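Local structure of M32 carboxypeptidase (Pyrococcus furiosus, 1KA2) at residues Ile251-Glu256 and Leu265-Glu270; Phe271-Tyr276 and Ile297-Ser302. The protein removes amino acids one by one from the C-terminus of peptides as a cobalt-dependent metallocarboxypeptidase of broad specificity, sparing proline, glycine, aspartate and glutamate. All coordinates share one frame; numbering follows the deposited sequence.

Contact 1 of 2, residues Ile251-Glu256 and Leu265-Glu270. With MG (magnesium ion), chain B.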
# COMPACT_ATOMS: atom_id res chain seq x y z
N ILE A 251 11.59 5.79 -0.07
CA ILE A 251 12.06 6.63 1.03
C ILE A 251 11.12 7.82 1.17
O ILE A 251 10.41 8.19 0.24
CB ILE A 251 13.51 7.19 0.80
CG1 ILE A 251 13.49 8.26 -0.29
CG2 ILE A 251 14.47 6.06 0.41
CD1 ILE A 251 14.83 8.94 -0.50
N THR A 252 11.12 8.42 2.36
CA THR A 252 10.31 9.59 2.60
C THR A 252 11.17 10.61 3.32
O THR A 252 12.24 10.29 3.83
CB THR A 252 9.09 9.29 3.49
OG1 THR A 252 9.53 8.97 4.81
CG2 THR A 252 8.31 8.11 2.94
N THR A 253 10.71 11.85 3.35
CA THR A 253 11.42 12.90 4.06
C THR A 253 10.30 13.73 4.61
O THR A 253 9.13 13.34 4.52
CB THR A 253 12.28 13.77 3.14
OG1 THR A 253 13.04 14.70 3.93
CG2 THR A 253 11.41 14.55 2.16
N ARG A 254 10.63 14.87 5.18
CA ARG A 254 9.60 15.74 5.68
C ARG A 254 10.09 17.14 5.44
O ARG A 254 11.30 17.37 5.32
CB ARG A 254 9.32 15.53 7.17
CG ARG A 254 10.44 15.90 8.09
CD ARG A 254 9.96 15.83 9.52
NE ARG A 254 11.09 15.81 10.44
CZ ARG A 254 11.20 14.95 11.45
NH1 ARG A 254 10.26 14.04 11.66
NH2 ARG A 254 12.26 15.01 12.25
N TYR A 255 9.16 18.07 5.35
CA TYR A 255 9.48 19.46 5.13
C TYR A 255 9.00 20.28 6.32
O TYR A 255 7.83 20.65 6.38
CB TYR A 255 8.83 19.93 3.83
CG TYR A 255 9.31 19.17 2.61
CD1 TYR A 255 8.56 18.12 2.07
CD2 TYR A 255 10.53 19.47 2.01
CE1 TYR A 255 9.01 17.40 0.96
CE2 TYR A 255 10.99 18.76 0.90
CZ TYR A 255 10.23 17.72 0.38
OH TYR A 255 10.69 17.03 -0.72
N GLU A 256 9.89 20.52 7.28
CA GLU A 256 9.58 21.30 8.48
C GLU A 256 9.10 22.70 8.14
O GLU A 256 8.33 23.30 8.89
CB GLU A 256 10.81 21.44 9.39
CG GLU A 256 11.28 20.17 10.09
CD GLU A 256 12.14 19.31 9.21
OE1 GLU A 256 12.43 19.74 8.07
OE2 GLU A 256 12.53 18.21 9.65
N LEU A 265 19.64 16.66 4.13
CA LEU A 265 20.48 15.58 4.66
C LEU A 265 19.67 14.35 5.01
O LEU A 265 20.16 13.23 4.91
CB LEU A 265 21.27 16.07 5.87
CG LEU A 265 22.38 17.06 5.48
CD1 LEU A 265 22.97 17.70 6.72
CD2 LEU A 265 23.45 16.34 4.68
N SER A 266 18.43 14.58 5.42
CA SER A 266 17.53 13.49 5.77
C SER A 266 17.22 12.66 4.52
O SER A 266 17.19 11.42 4.58
CB SER A 266 16.24 14.05 6.35
OG SER A 266 15.27 13.05 6.41
N THR A 267 16.99 13.33 3.40
CA THR A 267 16.69 12.63 2.15
C THR A 267 17.93 11.83 1.71
O THR A 267 17.83 10.66 1.31
CB THR A 267 16.29 13.63 1.03
OG1 THR A 267 15.17 14.42 1.46
CG2 THR A 267 15.90 12.88 -0.23
N VAL A 268 19.09 12.47 1.83
CA VAL A 268 20.37 11.85 1.47
C VAL A 268 20.59 10.65 2.38
O VAL A 268 20.96 9.56 1.92
CB VAL A 268 21.52 12.86 1.63
CG1 VAL A 268 22.84 12.24 1.18
CG2 VAL A 268 21.23 14.10 0.83
N HIS A 269 20.36 10.85 3.67
CA HIS A 269 20.51 9.78 4.67
C HIS A 269 19.69 8.58 4.20
O HIS A 269 20.22 7.49 4.01
CB HIS A 269 19.99 10.24 6.04
CG HIS A 269 20.10 9.21 7.12
ND1 HIS A 269 21.24 9.03 7.86
CD2 HIS A 269 19.19 8.32 7.60
CE1 HIS A 269 21.04 8.07 8.76
NE2 HIS A 269 19.80 7.63 8.62
N GLU A 270 18.39 8.78 3.99
CA GLU A 270 17.54 7.69 3.54
C GLU A 270 17.99 7.13 2.20
O GLU A 270 17.89 5.94 1.96
CB GLU A 270 16.07 8.13 3.47
CG GLU A 270 15.45 8.53 4.83
CD GLU A 270 15.78 7.57 5.98
OE1 GLU A 270 15.66 6.34 5.81
OE2 GLU A 270 16.15 8.07 7.06
MG MG B . 18.82 5.59 9.16
O HOH W 1 16.75 6.25 8.79
O HOH W 2 17.82 4.08 10.34
O HOH W 3 18.80 6.61 11.14

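Contact 2 of 2, residues Phe271-Tyr276 and Ile297-Ser302. With MG (magnesium ion), chain B.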
# COMPACT_ATOMS: atom_id res chain seq x y z
N PHE A 271 18.49 7.99 1.31
CA PHE A 271 18.97 7.49 0.02
C PHE A 271 20.04 6.42 0.26
O PHE A 271 20.09 5.40 -0.45
CB PHE A 271 19.57 8.62 -0.82
CG PHE A 271 20.38 8.14 -2.00
CD1 PHE A 271 19.76 7.71 -3.16
CD2 PHE A 271 21.77 8.04 -1.90
CE1 PHE A 271 20.50 7.19 -4.22
CE2 PHE A 271 22.53 7.52 -2.96
CZ PHE A 271 21.89 7.09 -4.12
N GLY A 272 20.89 6.67 1.25
CA GLY A 272 21.96 5.73 1.56
C GLY A 272 21.43 4.36 1.94
O GLY A 272 22.02 3.33 1.59
N HIS A 273 20.32 4.34 2.66
CA HIS A 273 19.68 3.10 3.06
C HIS A 273 19.14 2.40 1.82
O HIS A 273 19.33 1.20 1.62
CB HIS A 273 18.50 3.36 4.00
CG HIS A 273 18.88 3.69 5.40
ND1 HIS A 273 19.58 2.81 6.21
CD2 HIS A 273 18.61 4.77 6.17
CE1 HIS A 273 19.73 3.35 7.41
NE2 HIS A 273 19.15 4.53 7.41
N ALA A 274 18.46 3.19 0.99
CA ALA A 274 17.83 2.69 -0.23
C ALA A 274 18.78 2.09 -1.26
O ALA A 274 18.55 0.97 -1.74
CB ALA A 274 17.00 3.81 -0.87
N LEU A 275 19.84 2.82 -1.60
CA LEU A 275 20.82 2.34 -2.59
C LEU A 275 21.24 0.94 -2.21
O LEU A 275 21.35 0.04 -3.05
CB LEU A 275 22.05 3.26 -2.63
CG LEU A 275 23.16 2.85 -3.61
CD1 LEU A 275 22.67 3.04 -5.04
CD2 LEU A 275 24.41 3.67 -3.38
N TYR A 276 21.47 0.76 -0.92
CA TYR A 276 21.86 -0.52 -0.36
C TYR A 276 20.87 -1.63 -0.75
O TYR A 276 21.25 -2.69 -1.27
CB TYR A 276 21.94 -0.38 1.16
CG TYR A 276 22.47 -1.56 1.93
CD1 TYR A 276 22.80 -2.76 1.30
CD2 TYR A 276 22.69 -1.44 3.30
CE1 TYR A 276 23.34 -3.83 2.04
CE2 TYR A 276 23.21 -2.49 4.04
CZ TYR A 276 23.54 -3.68 3.42
OH TYR A 276 24.06 -4.69 4.21
N ILE A 297 25.23 -2.09 9.73
CA ILE A 297 25.76 -1.96 8.37
C ILE A 297 24.85 -0.99 7.60
O ILE A 297 25.32 -0.20 6.79
CB ILE A 297 25.81 -3.32 7.63
CG1 ILE A 297 26.64 -4.31 8.44
CG2 ILE A 297 26.42 -3.15 6.23
CD1 ILE A 297 28.07 -3.86 8.68
N HIS A 298 23.54 -1.04 7.87
CA HIS A 298 22.62 -0.14 7.18
C HIS A 298 22.94 1.31 7.51
O HIS A 298 22.98 2.16 6.64
CB HIS A 298 21.16 -0.45 7.51
CG HIS A 298 20.34 -0.82 6.32
ND1 HIS A 298 19.98 0.09 5.34
CD2 HIS A 298 19.82 -2.01 5.93
CE1 HIS A 298 19.28 -0.53 4.40
NE2 HIS A 298 19.17 -1.80 4.73
N GLU A 299 23.19 1.59 8.78
CA GLU A 299 23.53 2.95 9.18
C GLU A 299 24.92 3.38 8.69
O GLU A 299 25.25 4.56 8.71
CB GLU A 299 23.41 3.11 10.70
CG GLU A 299 21.95 3.28 11.14
CD GLU A 299 21.40 4.66 10.83
OE1 GLU A 299 21.66 5.62 11.56
OE2 GLU A 299 20.70 4.82 9.83
N SER A 300 25.74 2.42 8.26
CA SER A 300 27.05 2.82 7.73
C SER A 300 26.82 3.40 6.33
O SER A 300 27.58 4.23 5.86
CB SER A 300 28.01 1.61 7.65
OG SER A 300 27.63 0.71 6.63
N GLN A 301 25.74 2.96 5.68
CA GLN A 301 25.43 3.43 4.34
C GLN A 301 24.72 4.77 4.39
O GLN A 301 25.08 5.70 3.65
CB GLN A 301 24.57 2.40 3.61
CG GLN A 301 25.29 1.09 3.45
CD GLN A 301 26.63 1.27 2.75
OE1 GLN A 301 26.69 1.59 1.57
NE2 GLN A 301 27.71 1.07 3.50
N SER A 302 23.72 4.89 5.26
CA SER A 302 22.99 6.13 5.38
C SER A 302 23.92 7.26 5.84
O SER A 302 23.84 8.37 5.33
CB SER A 302 21.83 5.99 6.38
OG SER A 302 22.30 5.67 7.68
MG MG B . 18.82 5.59 9.16
O HOH W 4 24.69 3.20 0.38
O HOH W 1 16.75 6.25 8.79
O HOH W 2 17.82 4.08 10.34
O HOH W 3 18.80 6.61 11.14

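Contact 1 of 2, residues Ile251-Glu256 and Leu265-Glu270
Ile251 and Glu270 lie side by side, pointing opposite ways, where strand 248-253 packs against helix 261-278, the short strand and helix segments lying nearly antiparallel at 166° with axes 7.9 Å apart. Followed outward, the Ile251 side chain meets the helix through CB, CG2 and CD1. Its CB lies 3.8 Å from Glu270 CB; CG2, beside the backbone N, reaches the carbonyl O of Glu270 at 3.8 Å. CG1 takes the crowded position between N and carbonyl carbon (chi1 71°) and from there carries CD1 along the helix to Thr267, 3.9 Å from its backbone O and close to its CG2. An alanine in place of Ile251 would probably open a gap between the strand and Thr267 and Glu270, depriving the Thr267 methyl of its neighbour on the strand side and leaving the base of the Glu270 side chain less firmly backed. At Thr267 the meeting also turns polar: Thr253 OG1 lies 3.3 Å from Thr267 OG1, the two side chains crossing obliquely, and both residues hydrogen-bond Thr263 in the preceding turn, Thr253 through its OG1 and Thr267 to the backbone O. Glu270 starts against the strand, its CG 3.8 Å from Thr252 O, then bends at chi2 (-44°) and leads its carboxylate away. There OE2 accepts a hydrogen bond of 2.6 Å from water 1, a ligand of the magnesium ion, while OE1 is held by Thr241. His269, its neighbour in the HEXXH motif, binds the same ion through NE2 at 2.3 Å. The chemistry thus divides along Glu270: an apolar base resting on the strand and a carboxylate gripping a metal-bound water, consistent with its predicted part as the proton donor and acceptor in peptide hydrolysis.

Contact 2 of 2, residues Phe271-Tyr276 and Ile297-Ser302
His273 and His298 meet edge against edge, neither ring over the other's face, where two helices of the M32 metallopeptidase core cross, the first carrying the HEXXH motif and the second the third protein ligand of the metal, Glu299. Their ring planes stand 38° apart, and His273 ND1 donates a fairly straight hydrogen bond of 2.9 Å to His298 ND1. The acceptor lies near the His273 plane, whereas the donor is tilted from that of His298. With ND1 engaged as donor, the other ring nitrogen, NE2, is left to bind the magnesium ion at 2.1 Å; bond and metal together fix the ring's rotation. His298 is itself held at NE2 by Glu277, so a second-shell chain of charge and ring runs toward the metal and would probably make His273 more electron-rich. Tyr276 sets CD2 over the centre of one His298 face, the planes inclined at 37° in an oblique pair. Its CG, anti to the backbone N, brings the ring between the helices, where CD2 also touches Gln301 CG and OH meets Ile297 CG2 at 3.5 Å. His465 stacks on the same tyrosine. The helix segments approach to 7.5 Å at a crossing angle of 120°, and Gly272 lies at the closest backbone point, its CA 4.0 Å from that of Ser302; a CB there would clash with the opposing backbone. Water 4 bridges Gly272 O and Gln301 OE1, the latter also bonded to His465. At the metal, the Glu299 carboxylate is nearly coplanar with the His273 ring. Glu299 OE2 coordinates the ion at 2.1 Å and accepts a hydrogen bond from Ser302 OG, which comes from well above the carboxylate plane. Ser302 CB makes a CH-pi contact over one face of the His273 ring, 3.4 Å from the ring centroid.

In the fold
Contacts 1 and 2 follow one another along the chain, their centres 13 Å apart, and share helix 261-278: its first half packs on strand 248-253, the middle strand of a small three-stranded mixed sheet, its second half on helix 295-309. The HEXXH motif spans the division, with His269 and Glu270 in contact 1 and His273 in contact 2. The two meet directly where Ile251 CG2 packs on Ala274 CB, 3.6 Å away. Both also reach the magnesium ion and its three waters. Contact 2 joins the helix bearing both histidine ligands to the one with Glu299, completing the site that binds catalytic cobalt, while contact 1 packs another side of the shared helix on the sheet.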